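Local coordinates for Exo-1,5-alpha-L-arabinofuranobiosidase (Gibberella zeae, PDB 2YDT), which probably cleaves alpha-1,5-linked L-arabinan from the chain end to release arabinobiose, as an exo-acting arabinofuranobiosidase, at residues A[298-303]-A[335-340]; A[316-321]-A[357-362]; A[278-283]-A[288-293]; A[39-44]-A[328-333]. All blocks are in the same frame, centred on the assembly; numbering follows the deposited sequence. Where two conformers were deposited one is given.

Contact 1. Residues A[298-303]-A[335-340]; sequences SEIFTN and DLLMIM. With MN (manganese (II) ion), chain M.
Where Ile300 meets Leu337 and Ile339, neither a ring nor any other flat group takes part; the contact is purely aliphatic, and the flat group to note is the carboxylate of the neighbouring Glu299, turned off to a manganese ion. The two segments sit in adjacent blades of a six-bladed beta-propeller. Strand 300-303 belongs to the blade that runs from 277 to 315, and strand 336-341 to the last blade. Their backbones stay well apart, with the CA atoms of Ile300 and Ile339 9.3 Å from each other, so only side chains bridge the interface. Ile300 does so with two branches. With chi1 at 64°, CG1 is flanked by both N and C of its own backbone, and the chain continues to CD1, which meets the end of Leu337 tip to tip. Its other branch, CG2, is crossed obliquely by Ile339, whose CD1 is 4.1 Å from Ile300 CG2. Ile339 also packs on Leu327 and Arg325, so the same buried layer carries on to the next strand. One residue before Ile300, Glu299 bends at chi2 (93°) and binds manganese through OE2 at 2.3 Å, while OE1 makes a salt bridge with Arg297. Asp316 supplies a second carboxylate to the same ion. Within the apolar interface, the closest approach is Ile300 CD1 to Leu337 CD2, at 4.0 Å.

Contact 2. Residues A[316-321]-A[357-362]; sequences DVPQPT and SVVRLS. With MN (manganese (II) ion), chain M; SO4 (sulfate ion), chain D.
The last blade of the six-bladed propeller receives a loop from its neighbour here: Gln319 and Pro318, in the crossing between strands 313-315 and 326-330, lie against Ser357 and Val359 of strand 354-360. Ser357 OG donates to Gln319 OE1 at 2.7 Å, approaching in the carbonyl plane with a C=O...O angle of 145°. A chi1 of -177° carries CG of Gln319 away from its backbone N, and the turn at chi2 (72°) brings OE1 round to the serine hydroxyl. Its other end is held too, since NE2 bonds to Ser355 OG. Ser357 OG in turn accepts a hydrogen bond from the backbone N-H of Asn13, from the N-terminal strand that completes this blade. Beside the polar pair, the Pro318 ring and Val359 pass alongside one another, running opposite ways, with Pro318 CD 3.7 Å from Val359 CG1. At the start of the loop Asp316 OD1 binds manganese at 2.2 Å. On the far side of the strand Arg360 holds a sulfate, probably from the crystallisation liquor, at the edge of its guanidinium: NE reaches O2 at 2.8 Å and NH2 reaches O1 at 3.1 Å. NH1 makes salt bridges with Asp333 and Asp335. The buried serine hydroxyl is thus used both as donor and as acceptor, and the arginine's positive charge is probably balanced by two carboxylates together with the anion.

Contact 3. Residues A[278-283]-A[288-293]; sequences VVWTPY and GTIVVS
Trp280 and Ile290 face each other across paired strands, and the indole extends along the partner strand to Gly288. With CG anti to the backbone N (chi1 174°), the ring approaches that strand obliquely, placing Trp280 NE1 3.6 Å from Gly288 CA; the indole N-H itself bonds to Asn287 O. Gly288, at a positive phi, has no CB to obstruct this close passage. One indole face is approached by the backbone N of Pro282. On the same side of the sheet Val278 CG2 runs slantwise against Ile290 CG2 at 3.5 Å and touches Val292 as well; Val278 and Ile290 go on to pack against Ile224 of strand 223-230. The opposite side carries Val279 alongside Val291 and Thr281 alongside Thr289, both members of each pair heading off the same face, with Leu327 and Thr329 of strand 326-330 beyond. Val279 pairs with Val291, and Thr281 with Thr289, through two backbone hydrogen bonds apiece; Val291 N to Val279 O, at 2.9 Å, is nearly straight (176°). Thr281 OG1 accepts from Tyr283 N at 3.1 Å, forming an ST turn, and is also bonded to Pro334 O. Thr289 OG1 has both Tyr283 O and Gln304 OE1 as polar neighbours. This is an antiparallel beta hairpin formed by the first two strands of a propeller blade, lodged between the blades before and after it.

Contact 4. Residues A[39-44]-A[328-333]; sequences GTLLGT and LTFQKD. With MN (manganese (II) ion), chain J.
Gln331, whose NE2 comes within 3.6 Å of Gly39 N without bonding to it, gives the contact its oddity: its OE1 is the lone protein ligand in this chain of a manganese ion, bound at 2.4 Å, with three waters as the other ligands. The site lies at the seam of a six-bladed beta-propeller, where the blade containing strand 41-47 meets the last blade through its strand 326-330. The chi1 of Gln331 (63°) tucks CG in over its own backbone and the chain bends at chi2, setting the amide between metal and glycine. Its NE2 has a weak hydrogen bond to Ser37 O, and its backbone N bonds to Glu35 OE1. A type I turn from Phe330 to Asp333, closed by Asp333 N to Phe330 O at 3.2 Å, presents the glutamine. Next to the metal site the packing is apolar. Leu41 crosses Phe330 at about a right angle, and both of its methyls come to one ring carbon, with Leu41 CD1 4.0 Å from Phe330 CE1. Leu41 CD2 also touches Leu328 CD1, at 4.3 Å. Within its own segment, Leu328 CD2 sits 3.8 Å above the Phe330 ring, over its centre.

Overall arrangement
Contacts 1, 2 and 4 each put at least one segment in the last blade; contact 3 lies in the blade before it. Contacts 1 and 2, centres about 6 Å apart, share a manganese bound by Glu299 and Asp316; strands 336-341 and 354-360 pair, with Leu337 N 2.9 Å from Val359 O. Contact 3, centred about 8 Å from contact 1, adjoins strand 300-303, Phe301 O lying 2.8 Å from Val292 N. Contact 4, about 14 Å from contact 1, joins the last blade to the one holding strand 28-35, where Leu29 and Tyr30 line the arabinofuranose pocket. Arg360 NH1 to Asp333 OD2, at 2.9 Å, ties contacts 2 and 4. Tyr323, of the iminosugar pocket, falls between 316-321 and 328-333.

Contact 1. Residues A[298-303]-A[335-340]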
loop_
_atom_site.group_PDB
_atom_site.type_symbol
_atom_site.label_atom_id
_atom_site.label_comp_id
_atom_site.label_asym_id
_atom_site.label_seq_id
_atom_site.Cartn_x
_atom_site.Cartn_y
_atom_site.Cartn_z
ATOM N N SER A 298 -2.613 -5.432 15.742
ATOM C CA SER A 298 -2.662 -3.987 15.896
ATOM C C SER A 298 -1.332 -3.306 16.169
ATOM O O SER A 298 -1.224 -2.080 16.008
ATOM C CB SER A 298 -3.674 -3.607 16.985
ATOM O OG SER A 298 -3.266 -4.122 18.236
ATOM N N GLU A 299 -0.317 -4.070 16.587
ATOM C CA GLU A 299 0.962 -3.481 16.918
ATOM C C GLU A 299 1.708 -2.957 15.687
ATOM O O GLU A 299 1.388 -3.318 14.530
ATOM C CB GLU A 299 1.863 -4.473 17.660
ATOM C CG GLU A 299 1.231 -4.976 18.973
ATOM C CD GLU A 299 0.445 -6.242 18.851
ATOM O OE1 GLU A 299 0.160 -6.712 17.737
ATOM O OE2 GLU A 299 0.104 -6.837 19.904
ATOM N N ILE A 300 2.691 -2.102 15.936
ATOM C CA ILE A 300 3.691 -1.742 14.911
ATOM C C ILE A 300 4.987 -2.498 15.234
ATOM O O ILE A 300 5.267 -2.812 16.422
ATOM C CB ILE A 300 3.887 -0.243 14.752
ATOM C CG1 ILE A 300 4.450 0.410 16.036
ATOM C CG2 ILE A 300 2.546 0.401 14.219
ATOM C CD1 ILE A 300 4.991 1.805 15.832
ATOM N N PHE A 301 5.750 -2.765 14.186
ATOM C CA PHE A 301 7.005 -3.487 14.231
ATOM C C PHE A 301 8.114 -2.570 13.735
ATOM O O PHE A 301 8.023 -1.991 12.649
ATOM C CB PHE A 301 6.906 -4.766 13.432
ATOM C CG PHE A 301 5.893 -5.717 13.972
ATOM C CD1 PHE A 301 6.241 -6.713 14.863
ATOM C CD2 PHE A 301 4.549 -5.565 13.669
ATOM C CE1 PHE A 301 5.273 -7.567 15.407
ATOM C CE2 PHE A 301 3.587 -6.425 14.203
ATOM C CZ PHE A 301 3.963 -7.420 15.086
ATOM N N THR A 302 9.176 -2.424 14.531
ATOM C CA THR A 302 10.206 -1.434 14.215
ATOM C C THR A 302 11.586 -2.070 14.106
ATOM O O THR A 302 11.837 -3.102 14.704
ATOM C CB THR A 302 10.285 -0.285 15.271
ATOM O OG1 THR A 302 10.646 -0.837 16.559
ATOM C CG2 THR A 302 8.947 0.470 15.368
ATOM N N ASN A 303 12.471 -1.395 13.368
ATOM C CA ASN A 303 13.848 -1.882 13.180
ATOM C C ASN A 303 14.749 -0.684 12.986
ATOM O O ASN A 303 14.651 0.056 12.024
ATOM C CB ASN A 303 13.920 -2.880 12.016
ATOM C CG ASN A 303 15.261 -3.608 11.926
ATOM O OD1 ASN A 303 16.311 -2.955 11.738
ATOM N ND2 ASN A 303 15.227 -4.933 11.994
ATOM N N ASP A 335 9.283 12.179 14.276
ATOM C CA ASP A 335 8.753 11.426 15.422
ATOM C C ASP A 335 7.270 11.074 15.235
ATOM O O ASP A 335 6.807 10.115 15.803
ATOM C CB ASP A 335 8.917 12.280 16.689
ATOM C CG ASP A 335 8.723 11.508 17.971
ATOM O OD1 ASP A 335 8.791 10.269 18.020
ATOM O OD2 ASP A 335 8.529 12.187 19.009
ATOM N N LEU A 336 6.557 11.835 14.424
ATOM C CA LEU A 336 5.110 11.619 14.247
ATOM C C LEU A 336 4.851 10.522 13.205
ATOM O O LEU A 336 5.471 10.518 12.111
ATOM C CB LEU A 336 4.417 12.904 13.807
ATOM C CG LEU A 336 4.335 14.037 14.850
ATOM C CD1 LEU A 336 3.685 15.309 14.198
ATOM C CD2 LEU A 336 3.598 13.551 16.080
ATOM N N LEU A 337 3.918 9.639 13.529
ATOM C CA LEU A 337 3.553 8.541 12.647
ATOM C C LEU A 337 2.025 8.464 12.555
ATOM O O LEU A 337 1.353 8.291 13.570
ATOM C CB LEU A 337 4.108 7.228 13.178
ATOM C CG LEU A 337 3.753 5.945 12.396
ATOM C CD1 LEU A 337 4.592 5.823 11.085
ATOM C CD2 LEU A 337 3.955 4.708 13.260
ATOM N N MET A 338 1.494 8.543 11.326
ATOM C CA MET A 338 0.048 8.297 11.120
ATOM C C MET A 338 -0.162 6.837 10.765
ATOM O O MET A 338 0.621 6.257 9.978
ATOM C CB MET A 338 -0.502 9.200 10.003
ATOM C CG MET A 338 -1.909 8.841 9.575
ATOM S SD MET A 338 -2.558 10.019 8.318
ATOM C CE MET A 338 -3.154 11.146 9.442
ATOM N N ILE A 339 -1.202 6.239 11.352
ATOM C CA ILE A 339 -1.606 4.876 11.121
ATOM C C ILE A 339 -3.072 4.943 10.679
ATOM O O ILE A 339 -3.923 5.500 11.399
ATOM C CB ILE A 339 -1.482 3.992 12.399
ATOM C CG1 ILE A 339 -0.116 4.237 13.055
ATOM C CG2 ILE A 339 -1.742 2.520 12.053
ATOM C CD1 ILE A 339 0.041 3.602 14.435
ATOM N N MET A 340 -3.377 4.449 9.457
ATOM C CA MET A 340 -4.672 4.681 8.805
ATOM C C MET A 340 -5.225 3.349 8.346
ATOM O O MET A 340 -4.509 2.520 7.781
ATOM C CB MET A 340 -4.507 5.584 7.579
ATOM C CG MET A 340 -5.815 6.046 6.923
ATOM S SD MET A 340 -5.424 6.779 5.310
ATOM C CE MET A 340 -7.034 7.371 4.826
HETATM MN MN MN M . -0.219 -5.945 22.053
HETATM O O HOH W 1 1.417 -6.377 22.309
#

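Contact 2. Residues A[316-321]-A[357-362]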
loop_
_atom_site.group_PDB
_atom_site.type_symbol
_atom_site.label_atom_id
_atom_site.label_comp_id
_atom_site.label_asym_id
_atom_site.label_seq_id
_atom_site.Cartn_x
_atom_site.Cartn_y
_atom_site.Cartn_z
ATOM N N ASP A 316 2.568 -1.588 21.030
ATOM C CA ASP A 316 1.144 -1.308 20.936
ATOM C C ASP A 316 0.901 0.108 20.503
ATOM O O ASP A 316 1.672 1.028 20.826
ATOM C CB ASP A 316 0.456 -1.514 22.308
ATOM C CG ASP A 316 0.407 -2.926 22.721
ATOM O OD1 ASP A 316 0.057 -3.796 21.897
ATOM O OD2 ASP A 316 0.711 -3.205 23.901
ATOM N N VAL A 317 -0.199 0.290 19.756
ATOM C CA VAL A 317 -0.660 1.603 19.349
ATOM C C VAL A 317 -2.187 1.630 19.468
ATOM O O VAL A 317 -2.795 0.566 19.548
ATOM C CB VAL A 317 -0.249 1.924 17.865
ATOM C CG1 VAL A 317 1.298 2.059 17.714
ATOM C CG2 VAL A 317 -0.838 0.887 16.917
ATOM N N PRO A 318 -2.798 2.819 19.464
ATOM C CA PRO A 318 -4.244 2.840 19.668
ATOM C C PRO A 318 -5.126 2.554 18.460
ATOM O O PRO A 318 -6.340 2.408 18.605
ATOM C CB PRO A 318 -4.520 4.251 20.151
ATOM C CG PRO A 318 -3.364 5.048 19.762
ATOM C CD PRO A 318 -2.203 4.158 19.582
ATOM N N GLN A 319 -4.518 2.521 17.277
ATOM C CA GLN A 319 -5.278 2.306 16.052
ATOM C C GLN A 319 -5.563 0.815 15.897
ATOM O O GLN A 319 -4.692 -0.027 16.094
ATOM C CB GLN A 319 -4.469 2.837 14.868
ATOM C CG GLN A 319 -5.203 2.724 13.527
ATOM C CD GLN A 319 -6.336 3.708 13.384
ATOM O OE1 GLN A 319 -6.466 4.717 14.128
ATOM N NE2 GLN A 319 -7.189 3.435 12.406
ATOM N N PRO A 320 -6.835 0.442 15.570
ATOM C CA PRO A 320 -7.165 -0.959 15.471
ATOM C C PRO A 320 -6.545 -1.718 14.284
ATOM O O PRO A 320 -6.058 -1.113 13.326
ATOM C CB PRO A 320 -8.692 -0.936 15.357
ATOM C CG PRO A 320 -9.012 0.342 14.786
ATOM C CD PRO A 320 -8.000 1.303 15.352
ATOM N N THR A 321 -6.604 -3.037 14.368
ATOM C CA THR A 321 -6.213 -3.927 13.272
ATOM C C THR A 321 -7.092 -3.676 12.053
ATOM O O THR A 321 -8.327 -3.535 12.160
ATOM C CB THR A 321 -6.346 -5.357 13.696
ATOM O OG1 THR A 321 -5.458 -5.579 14.820
ATOM C CG2 THR A 321 -6.023 -6.318 12.547
ATOM N N SER A 357 -4.986 7.368 13.394
ATOM C CA SER A 357 -4.373 7.910 14.604
ATOM C C SER A 357 -3.012 8.499 14.228
ATOM O O SER A 357 -2.379 8.036 13.281
ATOM C CB SER A 357 -4.143 6.786 15.610
ATOM O OG SER A 357 -5.340 6.166 16.041
ATOM N N VAL A 358 -2.542 9.496 14.993
ATOM C CA VAL A 358 -1.178 9.978 14.877
ATOM C C VAL A 358 -0.550 9.789 16.257
ATOM O O VAL A 358 -1.102 10.272 17.249
ATOM C CB VAL A 358 -1.083 11.426 14.419
ATOM C CG1 VAL A 358 0.359 11.968 14.616
ATOM C CG2 VAL A 358 -1.541 11.544 12.969
ATOM N N VAL A 359 0.541 9.059 16.289
ATOM C CA VAL A 359 1.308 8.740 17.522
ATOM C C VAL A 359 2.722 9.291 17.392
ATOM O O VAL A 359 3.171 9.654 16.311
ATOM C CB VAL A 359 1.389 7.248 17.771
ATOM C CG1 VAL A 359 -0.008 6.642 17.881
ATOM C CG2 VAL A 359 2.231 6.520 16.676
ATOM N N ARG A 360 3.426 9.419 18.525
ATOM C CA ARG A 360 4.832 9.718 18.540
ATOM C C ARG A 360 5.633 8.457 18.857
ATOM O O ARG A 360 5.380 7.777 19.851
ATOM C CB ARG A 360 5.151 10.785 19.643
ATOM C CG ARG A 360 4.887 12.161 19.233
ATOM C CD ARG A 360 5.416 13.203 20.265
ATOM N NE ARG A 360 4.970 14.492 19.794
ATOM C CZ ARG A 360 5.558 15.185 18.827
ATOM N NH1 ARG A 360 6.701 14.782 18.298
ATOM N NH2 ARG A 360 5.026 16.308 18.431
ATOM N N LEU A 361 6.652 8.180 18.054
ATOM C CA LEU A 361 7.464 7.006 18.222
ATOM C C LEU A 361 8.237 7.134 19.548
ATOM O O LEU A 361 8.425 6.123 20.225
ATOM C CB LEU A 361 8.428 6.846 17.049
ATOM C CG LEU A 361 7.760 6.418 15.751
ATOM C CD1 LEU A 361 8.763 6.556 14.579
ATOM C CD2 LEU A 361 7.188 4.996 15.898
ATOM N N SER A 362 8.606 8.372 19.895
ATOM C CA SER A 362 9.292 8.651 21.187
ATOM C C SER A 362 8.449 8.208 22.389
ATOM O O SER A 362 8.993 7.909 23.466
ATOM C CB SER A 362 9.665 10.129 21.302
ATOM O OG SER A 362 8.566 11.004 21.302
HETATM MN MN MN M . -0.219 -5.945 22.053
HETATM S S SO4 D . 1.803 16.236 20.849
HETATM O O1 SO4 D . 2.267 16.855 19.624
HETATM O O2 SO4 D . 2.566 15.065 21.194
HETATM O O3 SO4 D . 1.807 17.289 21.866
HETATM O O4 SO4 D . 0.388 15.873 20.779
HETATM O O HOH W 1 1.417 -6.377 22.309
#

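Contact 3. Residues A[278-283]-A[288-293]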
loop_
_atom_site.group_PDB
_atom_site.type_symbol
_atom_site.label_atom_id
_atom_site.label_comp_id
_atom_site.label_asym_id
_atom_site.label_seq_id
_atom_site.Cartn_x
_atom_site.Cartn_y
_atom_site.Cartn_z
ATOM N N VAL A 278 5.189 -0.772 4.829
ATOM C CA VAL A 278 6.448 -0.279 5.405
ATOM C C VAL A 278 6.678 1.196 5.134
ATOM O O VAL A 278 6.369 1.689 4.043
ATOM C CB VAL A 278 7.684 -1.096 4.909
ATOM C CG1 VAL A 278 8.008 -0.901 3.446
ATOM C CG2 VAL A 278 8.945 -0.743 5.728
ATOM N N VAL A 279 7.257 1.899 6.119
ATOM C CA VAL A 279 7.837 3.230 5.909
ATOM C C VAL A 279 9.169 3.272 6.635
ATOM O O VAL A 279 9.463 2.393 7.464
ATOM C CB VAL A 279 6.950 4.401 6.396
ATOM C CG1 VAL A 279 5.680 4.447 5.582
ATOM C CG2 VAL A 279 6.625 4.272 7.901
ATOM N N TRP A 280 9.953 4.314 6.339
ATOM C CA TRP A 280 11.153 4.630 7.108
ATOM C C TRP A 280 11.068 6.098 7.502
ATOM O O TRP A 280 10.696 6.968 6.699
ATOM C CB TRP A 280 12.435 4.359 6.308
ATOM C CG TRP A 280 13.709 4.812 7.034
ATOM C CD1 TRP A 280 14.398 4.096 7.939
ATOM C CD2 TRP A 280 14.343 6.083 6.942
ATOM N NE1 TRP A 280 15.488 4.831 8.401
ATOM C CE2 TRP A 280 15.457 6.063 7.826
ATOM C CE3 TRP A 280 14.087 7.232 6.217
ATOM C CZ2 TRP A 280 16.336 7.155 7.952
ATOM C CZ3 TRP A 280 14.954 8.341 6.370
ATOM C CH2 TRP A 280 16.060 8.273 7.234
ATOM N N THR A 281 11.492 6.356 8.743
ATOM C CA THR A 281 11.620 7.720 9.240
ATOM C C THR A 281 13.051 7.948 9.759
ATOM O O THR A 281 13.628 7.016 10.298
ATOM C CB THR A 281 10.613 7.999 10.388
ATOM O OG1 THR A 281 10.960 9.252 10.984
ATOM C CG2 THR A 281 10.569 6.897 11.443
ATOM N N PRO A 282 13.564 9.182 9.625
ATOM C CA PRO A 282 14.873 9.535 10.228
ATOM C C PRO A 282 14.878 9.525 11.760
ATOM O O PRO A 282 15.976 9.515 12.365
ATOM C CB PRO A 282 15.160 10.952 9.718
ATOM C CG PRO A 282 14.050 11.369 8.933
ATOM C CD PRO A 282 13.022 10.284 8.820
ATOM N N TYR A 283 13.702 9.488 12.392
ATOM C CA TYR A 283 13.626 9.402 13.855
ATOM C C TYR A 283 14.435 8.207 14.384
ATOM O O TYR A 283 14.385 7.110 13.835
ATOM C CB TYR A 283 12.172 9.294 14.349
ATOM C CG TYR A 283 12.130 8.974 15.835
ATOM C CD1 TYR A 283 12.265 9.999 16.763
ATOM C CD2 TYR A 283 12.051 7.655 16.301
ATOM C CE1 TYR A 283 12.301 9.719 18.124
ATOM C CE2 TYR A 283 12.089 7.372 17.660
ATOM C CZ TYR A 283 12.205 8.422 18.555
ATOM O OH TYR A 283 12.250 8.177 19.916
ATOM N N GLY A 288 17.847 5.705 11.585
ATOM C CA GLY A 288 16.408 5.964 11.655
ATOM C C GLY A 288 15.656 4.752 12.144
ATOM O O GLY A 288 16.212 3.861 12.835
ATOM N N THR A 289 14.369 4.682 11.784
ATOM C CA THR A 289 13.478 3.626 12.249
ATOM C C THR A 289 12.630 3.138 11.065
ATOM O O THR A 289 11.882 3.947 10.487
ATOM C CB THR A 289 12.525 4.105 13.368
ATOM O OG1 THR A 289 13.287 4.699 14.436
ATOM C CG2 THR A 289 11.739 2.936 13.970
ATOM N N ILE A 290 12.775 1.860 10.741
ATOM C CA ILE A 290 11.871 1.179 9.784
ATOM C C ILE A 290 10.633 0.837 10.587
ATOM O O ILE A 290 10.735 0.311 11.676
ATOM C CB ILE A 290 12.469 -0.126 9.173
ATOM C CG1 ILE A 290 13.814 0.124 8.501
ATOM C CG2 ILE A 290 11.454 -0.772 8.198
ATOM C CD1 ILE A 290 14.646 -1.088 8.223
ATOM N N VAL A 291 9.444 1.145 10.055
ATOM C CA VAL A 291 8.171 0.838 10.705
ATOM C C VAL A 291 7.294 -0.030 9.789
ATOM O O VAL A 291 7.062 0.350 8.623
ATOM C CB VAL A 291 7.401 2.101 11.138
ATOM C CG1 VAL A 291 6.261 1.715 12.052
ATOM C CG2 VAL A 291 8.347 3.070 11.917
ATOM N N VAL A 292 6.849 -1.159 10.302
ATOM C CA VAL A 292 5.997 -2.070 9.540
ATOM C C VAL A 292 4.674 -2.328 10.274
ATOM O O VAL A 292 4.616 -2.580 11.482
ATOM C CB VAL A 292 6.701 -3.420 9.262
ATOM C CG1 VAL A 292 5.742 -4.405 8.664
ATOM C CG2 VAL A 292 7.889 -3.226 8.291
ATOM N N SER A 293 3.598 -2.303 9.519
ATOM C CA SER A 293 2.290 -2.784 9.982
ATOM C C SER A 293 1.977 -4.051 9.239
ATOM O O SER A 293 2.445 -4.255 8.115
ATOM C CB SER A 293 1.193 -1.750 9.726
ATOM O OG SER A 293 -0.101 -2.218 10.142
#

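Contact 4. Residues A[39-44]-A[328-333]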
loop_
_atom_site.group_PDB
_atom_site.type_symbol
_atom_site.label_atom_id
_atom_site.label_comp_id
_atom_site.label_asym_id
_atom_site.label_seq_id
_atom_site.Cartn_x
_atom_site.Cartn_y
_atom_site.Cartn_z
ATOM N N GLY A 39 2.422 20.303 3.241
ATOM C CA GLY A 39 1.950 19.829 4.509
ATOM C C GLY A 39 0.496 19.362 4.537
ATOM O O GLY A 39 0.076 18.768 5.521
ATOM N N THR A 40 -0.245 19.590 3.442
ATOM C CA THR A 40 -1.581 19.046 3.245
ATOM C C THR A 40 -1.516 17.508 3.282
ATOM O O THR A 40 -0.534 16.921 2.789
ATOM C CB THR A 40 -2.141 19.494 1.875
ATOM O OG1 THR A 40 -2.467 20.883 1.959
ATOM C CG2 THR A 40 -3.422 18.708 1.493
ATOM N N LEU A 41 -2.555 16.860 3.843
ATOM C CA LEU A 41 -2.698 15.403 3.722
ATOM C C LEU A 41 -3.871 15.089 2.824
ATOM O O LEU A 41 -4.924 15.778 2.867
ATOM C CB LEU A 41 -2.958 14.740 5.064
ATOM C CG LEU A 41 -1.928 14.972 6.172
ATOM C CD1 LEU A 41 -2.342 14.205 7.414
ATOM C CD2 LEU A 41 -0.500 14.544 5.835
ATOM N N LEU A 42 -3.691 14.074 1.979
ATOM C CA LEU A 42 -4.776 13.500 1.205
ATOM C C LEU A 42 -4.950 12.054 1.630
ATOM O O LEU A 42 -4.033 11.448 2.171
ATOM C CB LEU A 42 -4.459 13.542 -0.291
ATOM C CG LEU A 42 -4.232 14.920 -0.909
ATOM C CD1 LEU A 42 -3.919 14.781 -2.428
ATOM C CD2 LEU A 42 -5.467 15.878 -0.682
ATOM N N GLY A 43 -6.155 11.553 1.440
ATOM C CA GLY A 43 -6.474 10.180 1.734
ATOM C C GLY A 43 -7.466 9.623 0.748
ATOM O O GLY A 43 -8.262 10.381 0.171
ATOM N N THR A 44 -7.485 8.281 0.622
ATOM C CA THR A 44 -8.428 7.567 -0.245
ATOM C C THR A 44 -8.608 6.141 0.249
ATOM O O THR A 44 -7.961 5.696 1.227
ATOM C CB THR A 44 -7.935 7.600 -1.708
ATOM O OG1 THR A 44 -9.013 7.183 -2.586
ATOM C CG2 THR A 44 -6.690 6.696 -1.921
ATOM N N LEU A 328 2.235 6.613 7.499
ATOM C CA LEU A 328 2.751 7.832 6.942
ATOM C C LEU A 328 3.662 8.501 7.977
ATOM O O LEU A 328 3.305 8.595 9.157
ATOM C CB LEU A 328 1.580 8.747 6.579
ATOM C CG LEU A 328 1.951 10.084 5.998
ATOM C CD1 LEU A 328 0.919 10.533 4.964
ATOM C CD2 LEU A 328 2.136 11.120 7.154
ATOM N N THR A 329 4.825 8.944 7.533
ATOM C CA THR A 329 5.738 9.733 8.386
ATOM C C THR A 329 5.683 11.208 7.956
ATOM O O THR A 329 5.519 11.499 6.779
ATOM C CB THR A 329 7.177 9.139 8.342
ATOM O OG1 THR A 329 7.982 9.827 9.311
ATOM C CG2 THR A 329 7.793 9.317 6.958
ATOM N N PHE A 330 5.785 12.158 8.887
ATOM C CA PHE A 330 5.623 13.578 8.594
ATOM C C PHE A 330 6.959 14.250 8.378
ATOM O O PHE A 330 7.867 14.083 9.207
ATOM C CB PHE A 330 4.915 14.298 9.757
ATOM C CG PHE A 330 3.447 13.919 9.933
ATOM C CD1 PHE A 330 2.457 14.731 9.416
ATOM C CD2 PHE A 330 3.068 12.760 10.594
ATOM C CE1 PHE A 330 1.071 14.400 9.574
ATOM C CE2 PHE A 330 1.710 12.431 10.725
ATOM C CZ PHE A 330 0.731 13.267 10.239
ATOM N N GLN A 331 7.049 14.984 7.283
ATOM C CA GLN A 331 8.320 15.578 6.830
ATOM C C GLN A 331 8.916 16.482 7.924
ATOM O O GLN A 331 10.118 16.428 8.184
ATOM C CB GLN A 331 8.112 16.338 5.471
ATOM C CG GLN A 331 7.139 17.562 5.515
ATOM C CD GLN A 331 6.282 17.903 4.229
ATOM O OE1 GLN A 331 6.256 17.191 3.215
ATOM N NE2 GLN A 331 5.575 19.025 4.317
ATOM N N LYS A 332 8.077 17.270 8.566
ATOM C CA LYS A 332 8.544 18.291 9.513
ATOM C C LYS A 332 8.732 17.780 10.905
ATOM O O LYS A 332 9.280 18.490 11.749
ATOM C CB LYS A 332 7.567 19.464 9.541
ATOM C CG LYS A 332 7.357 20.020 8.148
ATOM C CD LYS A 332 7.536 21.501 8.026
ATOM C CE LYS A 332 6.337 22.242 8.614
ATOM N NZ LYS A 332 6.258 23.672 8.140
ATOM N N ASP A 333 8.266 16.570 11.181
ATOM C CA ASP A 333 8.506 15.962 12.492
ATOM C C ASP A 333 8.536 14.460 12.352
ATOM O O ASP A 333 7.519 13.780 12.477
ATOM C CB ASP A 333 7.489 16.408 13.546
ATOM C CG ASP A 333 7.888 15.943 14.974
ATOM O OD1 ASP A 333 8.816 15.095 15.120
ATOM O OD2 ASP A 333 7.272 16.435 15.958
HETATM MN MN MN J . 7.284 15.750 1.605
HETATM O O HOH W 2 5.533 15.676 0.259
HETATM O O HOH W 3 6.159 14.369 2.862
HETATM O O HOH W 4 8.196 14.516 0.571
#